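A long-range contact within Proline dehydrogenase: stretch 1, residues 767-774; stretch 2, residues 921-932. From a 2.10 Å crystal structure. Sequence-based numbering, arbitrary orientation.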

ATOM      1  N   MET A 767     -48.060  -9.312   3.811  1.00 22.05           N
ATOM      2  CA  MET A 767     -47.333  -8.479   4.755  1.00 18.17           C
ATOM      3  C   MET A 767     -47.684  -8.931   6.166  1.00 18.30           C
ATOM      4  O   MET A 767     -48.835  -9.247   6.453  1.00 22.50           O
ATOM      5  N   ILE A 768     -46.687  -8.972   7.041  1.00 20.06           N
ATOM      6  CA  ILE A 768     -46.936  -9.257   8.445  1.00 18.55           C
ATOM      7  C   ILE A 768     -46.647  -8.001   9.259  1.00 20.04           C
ATOM      8  O   ILE A 768     -45.542  -7.454   9.206  1.00 18.48           O
ATOM      9  N   ALA A 769     -47.657  -7.521   9.977  1.00 17.07           N
ATOM     10  CA  ALA A 769     -47.495  -6.360  10.848  1.00 18.98           C
ATOM     11  C   ALA A 769     -47.869  -6.720  12.287  1.00 18.32           C
ATOM     12  O   ALA A 769     -48.991  -7.168  12.538  1.00 19.34           O
ATOM     13  N   ASP A 770     -46.936  -6.538  13.224  1.00 19.72           N
ATOM     14  CA  ASP A 770     -47.225  -6.803  14.638  1.00 19.41           C
ATOM     15  C   ASP A 770     -47.526  -5.511  15.388  1.00 24.15           C
ATOM     16  O   ASP A 770     -47.498  -4.432  14.797  1.00 21.73           O
ATOM     17  N   ALA A 771     -47.813  -5.622  16.683  1.00 22.47           N
ATOM     18  CA  ALA A 771     -48.294  -4.476  17.454  1.00 30.46           C
ATOM     19  C   ALA A 771     -47.216  -3.461  17.828  1.00 28.12           C
ATOM     20  O   ALA A 771     -47.528  -2.416  18.408  1.00 27.75           O
ATOM     21  N   THR A 772     -45.957  -3.757  17.512  1.00 20.19           N
ATOM     22  CA  THR A 772     -44.900  -2.769  17.684  1.00 21.73           C
ATOM     23  C   THR A 772     -44.743  -1.885  16.451  1.00 27.43           C
ATOM     24  O   THR A 772     -43.961  -0.935  16.460  1.00 26.14           O
ATOM     25  N   ALA A 773     -45.470  -2.195  15.385  1.00 24.68           N
ATOM     26  CA  ALA A 773     -45.375  -1.386  14.176  1.00 27.45           C
ATOM     27  C   ALA A 773     -46.155  -0.094  14.371  1.00 29.82           C
ATOM     28  O   ALA A 773     -47.196  -0.090  15.024  1.00 28.35           O
ATOM     29  N   LEU A 774     -45.654   0.998  13.808  1.00 18.14           N
ATOM     30  CA  LEU A 774     -46.379   2.267  13.824  1.00 17.64           C
ATOM     31  C   LEU A 774     -47.564   2.212  12.862  1.00 24.57           C
ATOM     32  O   LEU A 774     -47.378   2.123  11.646  1.00 21.24           O
ATOM     33  N   HIS A 921     -43.521  -5.529   9.079  1.00 16.99           N
ATOM     34  CA  HIS A 921     -43.525  -4.306   9.870  1.00 23.65           C
ATOM     35  C   HIS A 921     -43.441  -4.651  11.345  1.00 25.09           C
ATOM     36  O   HIS A 921     -44.366  -5.240  11.907  1.00 20.96           O
ATOM     37  N   SER A 922     -42.326  -4.278  11.962  1.00 18.91           N
ATOM     38  CA  SER A 922     -42.058  -4.631  13.344  1.00 13.76           C
ATOM     39  C   SER A 922     -40.848  -3.890  13.860  1.00 24.65           C
ATOM     40  O   SER A 922     -39.910  -3.618  13.111  1.00 24.18           O
ATOM     41  N   ARG A 923     -40.883  -3.572  15.150  1.00 26.94           N
ATOM     42  CA  ARG A 923     -39.754  -2.968  15.836  1.00 23.58           C
ATOM     43  C   ARG A 923     -38.782  -4.072  16.251  1.00 21.14           C
ATOM     44  O   ARG A 923     -37.602  -3.820  16.484  1.00 23.93           O
ATOM     45  N   ILE A 924     -39.287  -5.303  16.313  1.00 21.03           N
ATOM     46  CA  ILE A 924     -38.575  -6.409  16.956  1.00 20.16           C
ATOM     47  C   ILE A 924     -37.621  -7.177  16.029  1.00 21.83           C
ATOM     48  O   ILE A 924     -38.039  -8.045  15.257  1.00 23.63           O
ATOM     49  N   ASP A 925     -36.336  -6.861  16.125  1.00 19.17           N
ATOM     50  CA  ASP A 925     -35.321  -7.519  15.303  1.00 17.91           C
ATOM     51  C   ASP A 925     -35.409  -9.043  15.327  1.00 18.62           C
ATOM     52  O   ASP A 925     -35.283  -9.679  14.288  1.00 19.73           O
ATOM     53  N   ASP A 926     -35.622  -9.635  16.501  1.00 20.01           N
ATOM     54  CA  ASP A 926     -35.703 -11.096  16.581  1.00 22.19           C
ATOM     55  C   ASP A 926     -36.908 -11.660  15.813  1.00 25.86           C
ATOM     56  O   ASP A 926     -36.836 -12.753  15.246  1.00 30.36           O
ATOM     57  N   SER A 927     -38.014 -10.920  15.803  1.00 19.60           N
ATOM     58  CA  SER A 927     -39.200 -11.345  15.063  1.00 18.40           C
ATOM     59  C   SER A 927     -38.951 -11.241  13.559  1.00 17.55           C
ATOM     60  O   SER A 927     -39.223 -12.172  12.808  1.00 21.63           O
ATOM     61  N   ILE A 928     -38.439 -10.093  13.131  1.00 18.83           N
ATOM     62  CA  ILE A 928     -38.075  -9.875  11.738  1.00 25.30           C
ATOM     63  C   ILE A 928     -37.129 -10.966  11.254  1.00 22.85           C
ATOM     64  O   ILE A 928     -37.307 -11.533  10.171  1.00 18.07           O
ATOM     65  N   GLU A 929     -36.124 -11.272  12.066  1.00 19.16           N
ATOM     66  CA  GLU A 929     -35.121 -12.242  11.660  1.00 19.33           C
ATOM     67  C   GLU A 929     -35.669 -13.666  11.636  1.00 19.55           C
ATOM     68  O   GLU A 929     -35.286 -14.452  10.782  1.00 21.67           O
ATOM     69  N   ALA A 930     -36.572 -13.989  12.558  1.00 22.70           N
ATOM     70  CA  ALA A 930     -37.215 -15.304  12.550  1.00 28.79           C
ATOM     71  C   ALA A 930     -38.079 -15.488  11.302  1.00 30.67           C
ATOM     72  O   ALA A 930     -38.103 -16.563  10.702  1.00 26.49           O
ATOM     73  N   ILE A 931     -38.786 -14.433  10.909  1.00 25.15           N
ATOM     74  CA  ILE A 931     -39.581 -14.480   9.689  1.00 23.02           C
ATOM     75  C   ILE A 931     -38.706 -14.697   8.443  1.00 24.35           C
ATOM     76  O   ILE A 931     -39.007 -15.549   7.605  1.00 27.26           O
ATOM     77  N   ILE A 932     -37.619 -13.936   8.335  1.00 23.45           N
ATOM     78  CA  ILE A 932     -36.696 -14.061   7.207  1.00 26.10           C
ATOM     79  C   ILE A 932     -36.124 -15.478   7.121  1.00 29.61           C
ATOM     80  O   ILE A 932     -36.070 -16.069   6.044  1.00 28.36           O
TER

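The carboxylate of D770 is a hub for side-chain hydrogen bonds, accepting from S922 OG, T772 N, T772 OG1 and a water. With chi1 in the p well, its CA-to-CB bond runs sideways, but the carboxylate reaches the second stretch, where S922 OG (chi1 t) donates a short hydrogen bond of 2.6 Å to D770 OD2. D770 OD2 also accepts a hydrogen bond from a water whose O is 2.8 Å away; that water O lies 2.7 Å from S927 OG, so the water links the aspartate to the first turn of the helix. D770 OD1 turns back into the first stretch and accepts from T772 N at 2.9 Å and from T772 OG1 at 2.7 Å. T772, a p rotamer pointing toward the other stretch, uses OG1 in turn as the acceptor for R923 N at 2.8 Å; its CB lies over one face of the R923 guanidinium. S922 OG likewise does double duty, accepting from I924 N at 2.9 Å just before the helix begins. The result is a chain of hydroxyls and carboxylate that fixes the type I turn from D770 to A773 against the helix start.

Next to this network, a parallel bridge pairs A769 with H921, whose side chains project to the same face of the sheet. H921 N donates to I768 O at 2.8 Å, and D770 N donates to H921 O at 3.2 Å. The CB atoms of A769 and A773, the latter pointing toward the second stretch, lie 4.0 and 3.8 Å from H921 CB. H921 has chi1 at -99°, between wells, and M767 SD (t, t, m) approaches its ring obliquely, 3.8 Å from H921 ND1, a nitrogen left without a polar partner.

Apolar contacts complete the packing: I931 (m, t) points toward the first stretch, where I768 CD1 (chi1 m, chi2 t) meets I931 CD1 at 4.0 Å, and T772 CG2 sits 3.7 Å from I924 CD1 (m, t).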

ATOM      1  CB  MET A 767     -47.675  -6.998   4.588  1.00 17.05           C
ATOM      2  CG  MET A 767     -47.061  -6.125   5.684  1.00 20.37           C
ATOM      3  SD  MET A 767     -47.411  -4.363   5.512  1.00 22.43           S
ATOM      4  CE  MET A 767     -46.395  -3.926   4.098  1.00 19.67           C
ATOM      5  CB  ILE A 768     -46.070 -10.420   8.950  1.00 23.69           C
ATOM      6  CG1 ILE A 768     -46.280 -11.660   8.073  1.00 21.80           C
ATOM      7  CG2 ILE A 768     -46.378 -10.725  10.411  1.00 19.82           C
ATOM      8  CD1 ILE A 768     -45.359 -12.819   8.428  1.00 26.70           C
ATOM      9  CB  ALA A 769     -48.349  -5.191  10.345  1.00 19.45           C
ATOM     10  CB  ASP A 770     -46.105  -7.620  15.315  1.00 20.26           C
ATOM     11  CG  ASP A 770     -44.804  -6.846  15.482  1.00 23.24           C
ATOM     12  OD1 ASP A 770     -44.814  -5.598  15.552  1.00 22.56           O
ATOM     13  OD2 ASP A 770     -43.751  -7.509  15.574  1.00 22.88           O
ATOM     14  CB  ALA A 771     -49.050  -4.941  18.702  1.00 27.28           C
ATOM     15  CB  THR A 772     -43.526  -3.403  17.996  1.00 22.23           C
ATOM     16  OG1 THR A 772     -43.025  -4.069  16.825  1.00 18.85           O
ATOM     17  CG2 THR A 772     -43.635  -4.386  19.155  1.00 17.31           C
ATOM     18  CB  ALA A 773     -45.911  -2.151  12.977  1.00 19.37           C
ATOM     19  CB  LEU A 774     -45.437   3.411  13.439  1.00 20.20           C
ATOM     20  CG  LEU A 774     -46.007   4.826  13.511  1.00 37.44           C
ATOM     21  CD1 LEU A 774     -46.465   5.146  14.922  1.00 32.55           C
ATOM     22  CD2 LEU A 774     -44.973   5.838  13.033  1.00 40.12           C
ATOM     23  CB  HIS A 921     -44.780  -3.479   9.598  1.00 21.70           C
ATOM     24  CG  HIS A 921     -44.564  -2.354   8.637  1.00 25.23           C
ATOM     25  ND1 HIS A 921     -44.555  -2.533   7.270  1.00 34.54           N
ATOM     26  CD2 HIS A 921     -44.337  -1.036   8.845  1.00 22.88           C
ATOM     27  CE1 HIS A 921     -44.340  -1.372   6.677  1.00 27.97           C
ATOM     28  NE2 HIS A 921     -44.213  -0.447   7.612  1.00 28.15           N
ATOM     29  CB  SER A 922     -41.810  -6.130  13.480  1.00 16.38           C
ATOM     30  OG  SER A 922     -41.440  -6.461  14.814  1.00 19.54           O
ATOM     31  CB  ARG A 923     -40.255  -2.208  17.078  1.00 19.00           C
ATOM     32  CG  ARG A 923     -39.292  -1.171  17.644  1.00 31.60           C
ATOM     33  CD  ARG A 923     -40.033  -0.216  18.584  1.00 39.96           C
ATOM     34  NE  ARG A 923     -40.312  -0.831  19.877  1.00 40.59           N
ATOM     35  CZ  ARG A 923     -41.339  -0.513  20.656  1.00 39.66           C
ATOM     36  NH1 ARG A 923     -41.500  -1.133  21.812  1.00 45.75           N
ATOM     37  NH2 ARG A 923     -42.212   0.415  20.282  1.00 33.02           N
ATOM     38  CB  ILE A 924     -39.574  -7.387  17.603  1.00 21.96           C
ATOM     39  CG1 ILE A 924     -40.599  -6.608  18.435  1.00 21.86           C
ATOM     40  CG2 ILE A 924     -38.842  -8.419  18.449  1.00 19.49           C
ATOM     41  CD1 ILE A 924     -41.637  -7.479  19.135  1.00 31.33           C
ATOM     42  CB  ASP A 925     -33.915  -7.058  15.696  1.00 23.61           C
ATOM     43  CG  ASP A 925     -33.619  -5.639  15.246  1.00 30.02           C
ATOM     44  OD1 ASP A 925     -34.294  -5.151  14.320  1.00 36.88           O
ATOM     45  OD2 ASP A 925     -32.708  -5.010  15.813  1.00 40.07           O
ATOM     46  CB  ASP A 926     -35.717 -11.574  18.040  1.00 20.13           C
ATOM     47  CG  ASP A 926     -34.384 -11.336  18.744  1.00 27.88           C
ATOM     48  OD1 ASP A 926     -33.351 -11.794  18.219  1.00 34.87           O
ATOM     49  OD2 ASP A 926     -34.367 -10.690  19.814  1.00 26.39           O
ATOM     50  CB  SER A 927     -40.417 -10.494  15.447  1.00 22.88           C
ATOM     51  OG  SER A 927     -40.791 -10.700  16.792  1.00 31.73           O
ATOM     52  CB  ILE A 928     -37.394  -8.506  11.562  1.00 29.57           C
ATOM     53  CG1 ILE A 928     -38.394  -7.382  11.847  1.00 22.07           C
ATOM     54  CG2 ILE A 928     -36.784  -8.369  10.161  1.00 23.06           C
ATOM     55  CD1 ILE A 928     -37.732  -6.067  12.238  1.00 19.04           C
ATOM     56  CB  GLU A 929     -33.853 -12.115  12.511  1.00 18.84           C
ATOM     57  CG  GLU A 929     -33.052 -10.868  12.156  1.00 33.36           C
ATOM     58  CD  GLU A 929     -32.083 -10.440  13.244  1.00 36.86           C
ATOM     59  OE1 GLU A 929     -31.828 -11.243  14.166  1.00 29.17           O
ATOM     60  OE2 GLU A 929     -31.578  -9.295  13.170  1.00 39.01           O
ATOM     61  CB  ALA A 930     -38.040 -15.513  13.805  1.00 27.70           C
ATOM     62  CB  ILE A 931     -40.446 -13.219   9.531  1.00 23.91           C
ATOM     63  CG1 ILE A 931     -41.513 -13.190  10.631  1.00 28.85           C
ATOM     64  CG2 ILE A 931     -41.084 -13.196   8.148  1.00 21.38           C
ATOM     65  CD1 ILE A 931     -42.265 -11.878  10.751  1.00 29.81           C
ATOM     66  CB  ILE A 932     -35.539 -13.047   7.306  1.00 23.26           C
ATOM     67  CG1 ILE A 932     -36.058 -11.619   7.124  1.00 19.60           C
ATOM     68  CG2 ILE A 932     -34.449 -13.350   6.270  1.00 28.76           C
ATOM     69  CD1 ILE A 932     -35.032 -10.554   7.507  1.00 20.44           C
TER
HETATM   70  O   HOH W   1     -43.383 -10.010  16.805  1.00 48.31           O